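Local atomic coordinates of uncharacterized protein (Bacteroides ovatus, PDB entry 4IRT), a protein that is of unknown function but carries a BNR repeat-like domain of the beta-propeller clan and is a putative neuraminidase. Residues Asp43-Leu48 with Leu60-Gln66; Ile169-Glu174 with Leu231-Leu235; Lys176-Gln182 with Leu193-Glu199. All blocks are in the same frame, centred on the assembly; numbering follows the deposited sequence.

From the N terminus, contact 1 comes first. It closes the short hairpin loop between strands 45-52 and 59-63, the last two strands of the four-stranded sheet that begins at strand 28-31. Contact 2 opens later, just after strand 162-167, the last of a later four-stranded sheet, and closes 57 residues on, joining two loops. Contact 3 is nested inside that span and pairs strands 178-185 and 191-198, the first two of the following sheet. Contacts 2 and 3 touch: Ile171 and Leu235 pack on Trp197, and Ile171 also on Trp195. Contact 1 stands apart, its centre about 32 Å from that of contact 3, across the chain's centre.

Contact 1 (Asp43-Leu48 with Leu60-Gln66)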
loop_
_atom_site.group_PDB
_atom_site.type_symbol
_atom_site.label_atom_id
_atom_site.label_comp_id
_atom_site.label_asym_id
_atom_site.label_seq_id
_atom_site.Cartn_x
_atom_site.Cartn_y
_atom_site.Cartn_z
ATOM N N ASP A 43 22.669 7.997 0.983
ATOM C CA ASP A 43 22.982 9.090 0.055
ATOM C C ASP A 43 21.826 9.478 -0.874
ATOM O O ASP A 43 21.975 10.350 -1.760
ATOM C CB ASP A 43 24.187 8.693 -0.786
ATOM C CG ASP A 43 25.441 8.468 0.068
ATOM O OD1 ASP A 43 25.674 9.232 1.020
ATOM O OD2 ASP A 43 26.197 7.543 -0.227
ATOM N N GLY A 44 20.688 8.813 -0.724
ATOM C CA GLY A 44 19.547 9.117 -1.541
ATOM C C GLY A 44 19.420 8.330 -2.826
ATOM O O GLY A 44 18.513 8.606 -3.618
ATOM N N TYR A 45 20.300 7.353 -3.034
ATOM C CA TYR A 45 20.250 6.542 -4.232
ATOM C C TYR A 45 19.231 5.420 -4.096
ATOM O O TYR A 45 19.110 4.774 -3.057
ATOM C CB TYR A 45 21.622 5.963 -4.596
ATOM C CG TYR A 45 22.574 6.964 -5.205
ATOM C CD1 TYR A 45 23.285 7.844 -4.402
ATOM C CD2 TYR A 45 22.760 7.040 -6.577
ATOM C CE1 TYR A 45 24.169 8.771 -4.946
ATOM C CE2 TYR A 45 23.628 7.969 -7.130
ATOM C CZ TYR A 45 24.327 8.828 -6.306
ATOM O OH TYR A 45 25.186 9.764 -6.832
ATOM N N LEU A 46 18.525 5.166 -5.192
ATOM C CA LEU A 46 17.627 4.043 -5.294
ATOM C C LEU A 46 18.486 2.812 -5.422
ATOM O O LEU A 46 19.296 2.728 -6.354
ATOM C CB LEU A 46 16.772 4.196 -6.563
ATOM C CG LEU A 46 16.060 2.965 -7.101
ATOM C CD1 LEU A 46 15.069 2.453 -6.082
ATOM C CD2 LEU A 46 15.341 3.296 -8.388
ATOM N N VAL A 47 18.306 1.877 -4.498
ATOM C CA VAL A 47 18.965 0.599 -4.510
ATOM C C VAL A 47 17.912 -0.464 -4.847
ATOM O O VAL A 47 16.795 -0.435 -4.309
ATOM C CB VAL A 47 19.558 0.301 -3.117
ATOM C CG1 VAL A 47 20.136 -1.100 -3.046
ATOM C CG2 VAL A 47 20.615 1.339 -2.774
ATOM N N LEU A 48 18.270 -1.409 -5.721
ATOM C CA LEU A 48 17.450 -2.601 -5.982
ATOM C C LEU A 48 18.240 -3.832 -5.545
ATOM O O LEU A 48 19.462 -3.886 -5.717
ATOM C CB LEU A 48 17.096 -2.708 -7.466
ATOM C CG LEU A 48 16.334 -1.563 -8.116
ATOM C CD1 LEU A 48 16.034 -1.902 -9.554
ATOM C CD2 LEU A 48 15.037 -1.251 -7.380
ATOM N N LEU A 60 22.884 -6.729 -4.185
ATOM C CA LEU A 60 22.378 -5.346 -4.104
ATOM C C LEU A 60 23.029 -4.500 -5.180
ATOM O O LEU A 60 24.224 -4.666 -5.470
ATOM C CB LEU A 60 22.656 -4.742 -2.733
ATOM C CG LEU A 60 22.080 -5.503 -1.537
ATOM C CD1 LEU A 60 22.595 -4.896 -0.240
ATOM C CD2 LEU A 60 20.560 -5.559 -1.580
ATOM N N HIS A 61 22.253 -3.600 -5.782
ATOM C CA HIS A 61 22.745 -2.766 -6.899
ATOM C C HIS A 61 22.306 -1.336 -6.652
ATOM O O HIS A 61 21.104 -1.059 -6.595
ATOM C CB HIS A 61 22.200 -3.256 -8.243
ATOM C CG HIS A 61 22.498 -2.336 -9.385
ATOM N ND1 HIS A 61 23.780 -2.123 -9.860
ATOM C CD2 HIS A 61 21.688 -1.562 -10.140
ATOM C CE1 HIS A 61 23.731 -1.283 -10.881
ATOM N NE2 HIS A 61 22.485 -0.894 -11.041
ATOM N N ARG A 62 23.277 -0.447 -6.451
ATOM C CA ARG A 62 22.977 0.991 -6.412
ATOM C C ARG A 62 22.745 1.473 -7.849
ATOM O O ARG A 62 23.643 1.378 -8.696
ATOM C CB ARG A 62 24.115 1.787 -5.779
ATOM C CG ARG A 62 23.676 3.212 -5.453
ATOM C CD ARG A 62 24.778 4.056 -4.862
ATOM N NE ARG A 62 25.632 4.582 -5.902
ATOM C CZ ARG A 62 26.565 5.518 -5.728
ATOM N NH1 ARG A 62 26.760 6.069 -4.525
ATOM N NH2 ARG A 62 27.292 5.923 -6.782
ATOM N N THR A 63 21.535 1.937 -8.133
ATOM C CA THR A 63 21.187 2.386 -9.471
ATOM C C THR A 63 21.777 3.779 -9.721
ATOM O O THR A 63 22.430 4.370 -8.848
ATOM C CB THR A 63 19.660 2.447 -9.682
ATOM O OG1 THR A 63 19.109 3.557 -8.936
ATOM C CG2 THR A 63 18.973 1.147 -9.223
ATOM N N GLN A 64 21.485 4.297 -10.900
ATOM C CA GLN A 64 21.974 5.586 -11.335
ATOM C C GLN A 64 21.057 6.711 -10.851
ATOM O O GLN A 64 21.314 7.880 -11.147
ATOM C CB GLN A 64 22.067 5.611 -12.869
ATOM C CG GLN A 64 20.714 5.488 -13.601
ATOM C CD GLN A 64 20.395 4.068 -14.019
ATOM O OE1 GLN A 64 20.491 3.148 -13.201
ATOM N NE2 GLN A 64 19.970 3.883 -15.273
ATOM N N TYR A 65 19.994 6.364 -10.125
ATOM C CA TYR A 65 18.977 7.328 -9.729
ATOM C C TYR A 65 18.994 7.652 -8.245
ATOM O O TYR A 65 19.309 6.811 -7.413
ATOM C CB TYR A 65 17.588 6.811 -10.109
ATOM C CG TYR A 65 17.478 6.568 -11.599
ATOM C CD1 TYR A 65 17.643 7.620 -12.506
ATOM C CD2 TYR A 65 17.229 5.300 -12.107
ATOM C CE1 TYR A 65 17.551 7.416 -13.874
ATOM C CE2 TYR A 65 17.128 5.089 -13.479
ATOM C CZ TYR A 65 17.296 6.148 -14.350
ATOM O OH TYR A 65 17.219 5.971 -15.719
ATOM N N GLN A 66 18.650 8.902 -7.963
ATOM C CA GLN A 66 18.460 9.402 -6.620
ATOM C C GLN A 66 17.039 9.853 -6.428
ATOM O O GLN A 66 16.348 10.157 -7.399
ATOM C CB GLN A 66 19.361 10.588 -6.372
ATOM C CG GLN A 66 20.804 10.223 -6.182
ATOM C CD GLN A 66 21.653 11.457 -5.982
ATOM O OE1 GLN A 66 21.880 12.171 -6.913
ATOM N NE2 GLN A 66 22.136 11.688 -4.761
HETATM O O HOH W 1 25.630 5.573 -2.064
#
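Tyr45 lies between Arg62 and Gln66 on the outer hairpin of a four-stranded antiparallel sheet, a propeller-type blade. Its CB meets Arg62 CG at 3.5 Å. CG sits between Arg62 CD and Gln66 CG. CD2 meets Thr63 O at the ring edge. CD1 lies between Arg62 NH1 and Gln66 CG, CE1 between NH1 and Gln66 NE2, CE2 between Arg62 CZ and Gln66 CG. CZ rests on Gln66 CD and CG, and OH ends near the same amide. Both ring faces are covered. Over one, the Arg62 guanidinium lies almost flat, planes 9° apart, with CZ 3.9 Å from the ring centroid, a cation-pi stack. Over the opposite face, Gln66 CG makes a CH-pi contact. The Arg62 chain bends at chi3 (82°), which brings the guanidinium back over the ring. A water at its edge links Arg62 NH1 to Asp43 OD2. An alanine in place of Tyr45 would remove the ring and is likely to set the Arg62 guanidinium free to turn.

Two bridges flank a beta bulge: Tyr45 pairs with Gln66, but Val47 pairs with Arg62. The extra residues form a corner, after which strand 65-66 leaves the direction of strand 60-63. An ST turn holds this corner, with Tyr65 N donating to Thr63 OG1. Thr63 CG2 packs against Leu48 CG on the face of Leu48 and His61. Leu46 and Leu48 reach strand 76-80. Gln66 NE2 donates to Asp43 O, in the plane of its own amide. Leu46 O accepts two bonds from Thr63, from N at 3.0 Å and from OG1 at 2.7 Å.

Contact 2 (Ile169-Glu174 with Leu231-Leu235). With EDO (1,2-ethanediol), chain K.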
loop_
_atom_site.group_PDB
_atom_site.type_symbol
_atom_site.label_atom_id
_atom_site.label_comp_id
_atom_site.label_asym_id
_atom_site.label_seq_id
_atom_site.Cartn_x
_atom_site.Cartn_y
_atom_site.Cartn_z
ATOM N N ILE A 169 -11.091 8.939 -15.725
ATOM C CA ILE A 169 -11.855 9.345 -14.550
ATOM C C ILE A 169 -12.692 8.198 -13.974
ATOM O O ILE A 169 -13.757 7.827 -14.507
ATOM C CB ILE A 169 -12.745 10.570 -14.809
ATOM C CG1 ILE A 169 -11.984 11.660 -15.588
ATOM C CG2 ILE A 169 -13.228 11.124 -13.476
ATOM C CD1 ILE A 169 -12.738 12.962 -15.726
ATOM N N LEU A 170 -12.209 7.664 -12.861
ATOM C CA LEU A 170 -12.836 6.558 -12.186
ATOM C C LEU A 170 -13.580 7.035 -10.949
ATOM O O LEU A 170 -14.730 6.663 -10.748
ATOM C CB LEU A 170 -11.766 5.536 -11.804
ATOM C CG LEU A 170 -12.235 4.268 -11.114
ATOM C CD1 LEU A 170 -13.373 3.590 -11.877
ATOM C CD2 LEU A 170 -11.049 3.320 -10.987
ATOM N N ILE A 171 -12.915 7.874 -10.140
ATOM C CA ILE A 171 -13.513 8.479 -8.953
ATOM C C ILE A 171 -13.571 9.979 -9.208
ATOM O O ILE A 171 -12.564 10.599 -9.553
ATOM C CB ILE A 171 -12.713 8.187 -7.681
ATOM C CG1 ILE A 171 -12.565 6.688 -7.425
ATOM C CG2 ILE A 171 -13.375 8.796 -6.465
ATOM C CD1 ILE A 171 -11.595 6.377 -6.298
ATOM N N ASP A 172 -14.773 10.546 -9.087
ATOM C CA ASP A 172 -15.027 11.930 -9.428
ATOM C C ASP A 172 -15.264 12.725 -8.151
ATOM O O ASP A 172 -16.262 12.519 -7.470
ATOM C CB ASP A 172 -16.262 12.010 -10.348
ATOM C CG ASP A 172 -16.474 13.383 -10.961
ATOM O OD1 ASP A 172 -15.695 14.338 -10.695
ATOM O OD2 ASP A 172 -17.452 13.498 -11.740
ATOM N N GLY A 173 -14.335 13.626 -7.861
ATOM C CA GLY A 173 -14.448 14.568 -6.750
ATOM C C GLY A 173 -15.290 15.783 -7.071
ATOM O O GLY A 173 -15.482 16.631 -6.209
ATOM N N GLU A 174 -15.768 15.875 -8.316
ATOM C CA GLU A 174 -16.730 16.885 -8.746
ATOM C C GLU A 174 -16.294 18.318 -8.446
ATOM O O GLU A 174 -17.136 19.176 -8.123
ATOM C CB GLU A 174 -18.118 16.640 -8.125
ATOM C CG GLU A 174 -18.730 15.288 -8.441
ATOM C CD GLU A 174 -20.065 15.109 -7.769
ATOM O OE1 GLU A 174 -21.057 15.657 -8.281
ATOM O OE2 GLU A 174 -20.121 14.443 -6.730
ATOM N N LEU A 231 -20.070 5.102 -14.634
ATOM C CA LEU A 231 -18.865 5.855 -14.296
ATOM C C LEU A 231 -19.018 7.334 -14.655
ATOM O O LEU A 231 -19.749 7.688 -15.581
ATOM C CB LEU A 231 -17.618 5.261 -14.995
ATOM C CG LEU A 231 -17.386 3.773 -14.713
ATOM C CD1 LEU A 231 -16.310 3.223 -15.626
ATOM C CD2 LEU A 231 -17.016 3.550 -13.238
ATOM N N PRO A 232 -18.303 8.212 -13.952
ATOM C CA PRO A 232 -17.392 7.931 -12.863
ATOM C C PRO A 232 -18.138 7.776 -11.538
ATOM O O PRO A 232 -19.352 8.077 -11.442
ATOM C CB PRO A 232 -16.499 9.176 -12.838
ATOM C CG PRO A 232 -17.364 10.273 -13.346
ATOM C CD PRO A 232 -18.230 9.627 -14.384
ATOM N N ILE A 233 -17.420 7.323 -10.517
ATOM C CA ILE A 233 -18.057 7.096 -9.229
ATOM C C ILE A 233 -17.936 8.352 -8.404
ATOM O O ILE A 233 -16.821 8.819 -8.147
ATOM C CB ILE A 233 -17.440 5.903 -8.471
ATOM C CG1 ILE A 233 -17.378 4.666 -9.390
ATOM C CG2 ILE A 233 -18.270 5.610 -7.225
ATOM C CD1 ILE A 233 -16.636 3.472 -8.786
ATOM N N LYS A 234 -19.085 8.864 -7.961
ATOM C CA LYS A 234 -19.208 10.096 -7.195
ATOM C C LYS A 234 -19.739 9.810 -5.787
ATOM O O LYS A 234 -20.168 8.695 -5.482
ATOM C CB LYS A 234 -20.259 11.010 -7.840
ATOM C CG LYS A 234 -20.078 11.355 -9.303
ATOM C CD LYS A 234 -21.229 12.242 -9.797
ATOM C CE LYS A 234 -22.548 11.478 -9.936
ATOM N NZ LYS A 234 -23.749 12.253 -9.489
ATOM N N LEU A 235 -19.757 10.850 -4.958
ATOM C CA LEU A 235 -20.392 10.796 -3.642
ATOM C C LEU A 235 -21.750 10.109 -3.689
ATOM O O LEU A 235 -22.063 9.235 -2.864
ATOM C CB LEU A 235 -20.570 12.221 -3.095
ATOM C CG LEU A 235 -21.004 12.242 -1.634
ATOM C CD1 LEU A 235 -19.794 12.265 -0.712
ATOM C CD2 LEU A 235 -21.889 13.441 -1.354
HETATM C C1 EDO K . -11.043 12.003 -6.667
HETATM O O1 EDO K . -10.590 13.294 -7.069
HETATM C C2 EDO K . -10.048 10.927 -7.128
HETATM O O2 EDO K . -10.023 10.792 -8.554
HETATM O O HOH W 2 -18.137 13.285 -5.578
#
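The backbone of Leu170 runs beside Pro232 where two loops meet at a single backbone bridge, beside the propeller-type sheet that holds strand 191-198. The bridge pairs Ile171 with Ile233. Ile233 N donates to Leu170 O and Asp172 N to Ile233 O, both at 2.8 Å and both nearly straight (174°).

Pro232 follows a cis peptide bond. Its CB rests on Ile169 O at 3.5 Å. Its CG lies against Asp172 CB and OD2, the two side chains side by side. Leu170 starts away from the partner loop, but with CG opposite the backbone N (chi1 -178°) its CD1 comes back to Leu231 CD2 at 3.9 Å. The leucine is buried, with Leu193, Leu151 and Met153 also around it. Ile233 sets CB and CG1 over Leu170 O and packs on Ala212 of strand 206-214.

Farther along, Glu174 crosses Lys234 at about a right angle, CD to CD 3.7 Å. Lys234 NZ is hydrogen-bonded to Ser236. An Asx turn shapes the corner: Glu174 N donates to Asp172 OD1 from above the carboxylate plane. One water joins Asp172 O, Glu174 OE2 and Leu235 N.

Contact 3 (Lys176-Gln182 with Leu193-Glu199); sequences KRNAYWQ and LSWVWRE
Arg177 and Glu199 form a side-on salt bridge at the open end of an antiparallel beta hairpin, the first two strands of a propeller-type blade. Arg177 NE donates to Glu199 OE1 at 2.9 Å, in the guanidinium plane and nearly straight. NH2 reaches OE2 on its syn lone pair, also at 2.9 Å but more bent. Arg177 CG sits between its own backbone N and carbonyl carbon (chi1 63°), and the chain bends again at chi3. CD therefore lies over the rim of one Trp197 face, 3.5 Å from CE3, while NE turns to the carboxylate. Trp195 NE1 lies at the rim of the opposite face.

On this same side of the sheet, Ala179 CB touches Trp195 CD1 and Trp197 CE3. Trp181 and Trp195 meet through their CB atoms. The other side carries Tyr180, whose CE2 lies over one face of the Arg198 guanidinium near its rim, 3.8 Å from NE. The ring and guanidinium planes are 42° apart, so this is no flat stack. Three hydrogen-bonded pairs, Asn178 with Arg198, Tyr180 with Val196 and Gln182 with Ser194, hold the backbones together.

Second-shell partners fix the polar ends. His207 bonds Glu199 OE1, and Trp197 NE1 donates a hydrogen bond to Tyr240 OH. Asn206 and Asn252 hold Arg198 NE and NH2, which would steady its guanidinium beside Tyr180. One water bridges Asn178 OD1 and Arg198 O. Thr254 N donates to Gln182 OE1, which sets the direction of the amide. Bent at chi2 (-87°), Gln182 then turns its NE2 over to the neighbouring strand, where it donates to Ser194 OG at 3.0 Å.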
loop_
_atom_site.group_PDB
_atom_site.type_symbol
_atom_site.label_atom_id
_atom_site.label_comp_id
_atom_site.label_asym_id
_atom_site.label_seq_id
_atom_site.Cartn_x
_atom_site.Cartn_y
_atom_site.Cartn_z
ATOM N N LYS A 176 -14.930 19.444 -5.921
ATOM C CA LYS A 176 -15.351 19.750 -4.558
ATOM C C LYS A 176 -14.452 19.076 -3.531
ATOM O O LYS A 176 -14.082 19.675 -2.530
ATOM C CB LYS A 176 -16.777 19.208 -4.310
ATOM C CG LYS A 176 -17.867 20.072 -4.858
ATOM C CD LYS A 176 -19.224 19.570 -4.437
ATOM C CE LYS A 176 -20.293 20.498 -4.965
ATOM N NZ LYS A 176 -21.569 19.755 -5.141
ATOM N N ARG A 177 -14.161 17.795 -3.781
ATOM C CA ARG A 177 -13.551 16.924 -2.788
ATOM C C ARG A 177 -12.464 16.062 -3.418
ATOM O O ARG A 177 -12.413 15.898 -4.633
ATOM C CB ARG A 177 -14.614 16.032 -2.117
ATOM C CG ARG A 177 -15.330 15.044 -3.060
ATOM C CD ARG A 177 -16.444 14.286 -2.357
ATOM N NE ARG A 177 -17.445 15.166 -1.750
ATOM C CZ ARG A 177 -18.463 15.733 -2.395
ATOM N NH1 ARG A 177 -18.690 15.474 -3.682
ATOM N NH2 ARG A 177 -19.281 16.558 -1.745
ATOM N N ASN A 178 -11.582 15.558 -2.575
ATOM C CA ASN A 178 -10.578 14.613 -2.966
ATOM C C ASN A 178 -10.976 13.219 -2.469
ATOM O O ASN A 178 -11.858 13.064 -1.609
ATOM C CB ASN A 178 -9.205 15.003 -2.384
ATOM C CG ASN A 178 -8.607 16.245 -3.028
ATOM O OD1 ASN A 178 -8.442 17.278 -2.392
ATOM N ND2 ASN A 178 -8.290 16.144 -4.279
ATOM N N ALA A 179 -10.275 12.220 -2.991
ATOM C CA ALA A 179 -10.306 10.849 -2.469
ATOM C C ALA A 179 -8.892 10.372 -2.173
ATOM O O ALA A 179 -7.935 10.873 -2.783
ATOM C CB ALA A 179 -10.953 9.935 -3.479
ATOM N N TYR A 180 -8.774 9.410 -1.239
ATOM C CA TYR A 180 -7.560 8.654 -0.984
ATOM C C TYR A 180 -7.932 7.203 -1.001
ATOM O O TYR A 180 -8.830 6.782 -0.264
ATOM C CB TYR A 180 -6.937 9.014 0.358
ATOM C CG TYR A 180 -6.443 10.420 0.356
ATOM C CD1 TYR A 180 -5.155 10.721 -0.089
ATOM C CD2 TYR A 180 -7.257 11.445 0.773
ATOM C CE1 TYR A 180 -4.699 12.040 -0.115
ATOM C CE2 TYR A 180 -6.818 12.761 0.754
ATOM C CZ TYR A 180 -5.542 13.048 0.301
ATOM O OH TYR A 180 -5.141 14.363 0.278
ATOM N N TRP A 181 -7.237 6.455 -1.852
ATOM C CA TRP A 181 -7.619 5.097 -2.196
ATOM C C TRP A 181 -6.547 4.072 -1.882
ATOM O O TRP A 181 -5.412 4.411 -1.630
ATOM C CB TRP A 181 -7.974 5.015 -3.693
ATOM C CG TRP A 181 -6.866 5.521 -4.600
ATOM C CD1 TRP A 181 -5.778 4.857 -5.025
ATOM C CD2 TRP A 181 -6.783 6.849 -5.163
ATOM N NE1 TRP A 181 -4.981 5.691 -5.820
ATOM C CE2 TRP A 181 -5.603 6.914 -5.923
ATOM C CE3 TRP A 181 -7.595 7.980 -5.071
ATOM C CZ2 TRP A 181 -5.206 8.074 -6.575
ATOM C CZ3 TRP A 181 -7.224 9.113 -5.726
ATOM C CH2 TRP A 181 -6.022 9.166 -6.466
ATOM N N GLN A 182 -6.950 2.810 -1.929
ATOM C CA GLN A 182 -6.074 1.632 -1.918
ATOM C C GLN A 182 -6.724 0.514 -2.720
ATOM O O GLN A 182 -7.955 0.489 -2.891
ATOM C CB GLN A 182 -5.760 1.161 -0.470
ATOM C CG GLN A 182 -6.994 0.945 0.426
ATOM C CD GLN A 182 -7.472 2.189 1.142
ATOM O OE1 GLN A 182 -6.697 3.115 1.422
ATOM N NE2 GLN A 182 -8.781 2.233 1.437
ATOM N N LEU A 193 -11.002 -1.996 -5.119
ATOM C CA LEU A 193 -10.707 -0.583 -4.864
ATOM C C LEU A 193 -11.555 -0.066 -3.720
ATOM O O LEU A 193 -12.774 -0.219 -3.732
ATOM C CB LEU A 193 -11.049 0.220 -6.129
ATOM C CG LEU A 193 -11.091 1.746 -6.053
ATOM C CD1 LEU A 193 -9.731 2.335 -5.792
ATOM C CD2 LEU A 193 -11.647 2.284 -7.360
ATOM N N SER A 194 -10.918 0.565 -2.740
ATOM C CA SER A 194 -11.640 1.279 -1.664
ATOM C C SER A 194 -10.992 2.640 -1.431
ATOM O O SER A 194 -9.814 2.878 -1.808
ATOM C CB SER A 194 -11.682 0.476 -0.368
ATOM O OG SER A 194 -10.392 0.118 0.060
ATOM N N TRP A 195 -11.756 3.543 -0.811
ATOM C CA TRP A 195 -11.302 4.909 -0.598
ATOM C C TRP A 195 -12.096 5.613 0.467
ATOM O O TRP A 195 -13.171 5.164 0.819
ATOM C CB TRP A 195 -11.344 5.717 -1.901
ATOM C CG TRP A 195 -12.676 6.043 -2.463
ATOM C CD1 TRP A 195 -13.363 7.248 -2.312
ATOM C CD2 TRP A 195 -13.476 5.238 -3.344
ATOM N NE1 TRP A 195 -14.533 7.209 -3.026
ATOM C CE2 TRP A 195 -14.632 5.999 -3.671
ATOM C CE3 TRP A 195 -13.362 3.934 -3.850
ATOM C CZ2 TRP A 195 -15.665 5.489 -4.461
ATOM C CZ3 TRP A 195 -14.400 3.425 -4.679
ATOM C CH2 TRP A 195 -15.520 4.206 -4.973
ATOM N N VAL A 196 -11.542 6.716 0.950
ATOM C CA VAL A 196 -12.245 7.662 1.814
ATOM C C VAL A 196 -12.328 8.967 1.040
ATOM O O VAL A 196 -11.497 9.249 0.147
ATOM C CB VAL A 196 -11.510 7.906 3.163
ATOM C CG1 VAL A 196 -11.223 6.558 3.852
ATOM C CG2 VAL A 196 -10.241 8.720 2.968
ATOM N N TRP A 197 -13.355 9.737 1.341
ATOM C CA TRP A 197 -13.441 11.059 0.822
ATOM C C TRP A 197 -12.696 11.994 1.728
ATOM O O TRP A 197 -12.636 11.783 2.941
ATOM C CB TRP A 197 -14.884 11.510 0.763
ATOM C CG TRP A 197 -15.744 10.710 -0.173
ATOM C CD1 TRP A 197 -16.820 9.949 0.170
ATOM C CD2 TRP A 197 -15.646 10.641 -1.609
ATOM N NE1 TRP A 197 -17.396 9.402 -0.961
ATOM C CE2 TRP A 197 -16.696 9.818 -2.061
ATOM C CE3 TRP A 197 -14.787 11.215 -2.555
ATOM C CZ2 TRP A 197 -16.918 9.552 -3.439
ATOM C CZ3 TRP A 197 -15.011 10.952 -3.902
ATOM C CH2 TRP A 197 -16.061 10.123 -4.327
ATOM N N ARG A 198 -12.122 13.045 1.152
ATOM C CA ARG A 198 -11.698 14.170 1.979
ATOM C C ARG A 198 -12.371 15.416 1.447
ATOM O O ARG A 198 -12.129 15.823 0.316
ATOM C CB ARG A 198 -10.204 14.405 2.013
ATOM C CG ARG A 198 -9.914 15.426 3.113
ATOM C CD ARG A 198 -8.489 15.850 3.239
ATOM N NE ARG A 198 -7.671 14.825 3.865
ATOM C CZ ARG A 198 -6.389 14.993 4.122
ATOM N NH1 ARG A 198 -5.819 16.166 3.871
ATOM N NH2 ARG A 198 -5.674 14.009 4.648
ATOM N N GLU A 199 -13.158 16.046 2.292
ATOM C CA GLU A 199 -14.049 17.082 1.866
ATOM C C GLU A 199 -13.324 18.391 1.509
ATOM O O GLU A 199 -13.660 19.003 0.507
ATOM C CB GLU A 199 -15.130 17.281 2.920
ATOM C CG GLU A 199 -16.434 17.796 2.387
ATOM C CD GLU A 199 -17.022 17.004 1.213
ATOM O OE1 GLU A 199 -16.832 15.789 1.050
ATOM O OE2 GLU A 199 -17.763 17.618 0.456
HETATM O O HOH W 3 -10.430 17.918 -0.390
#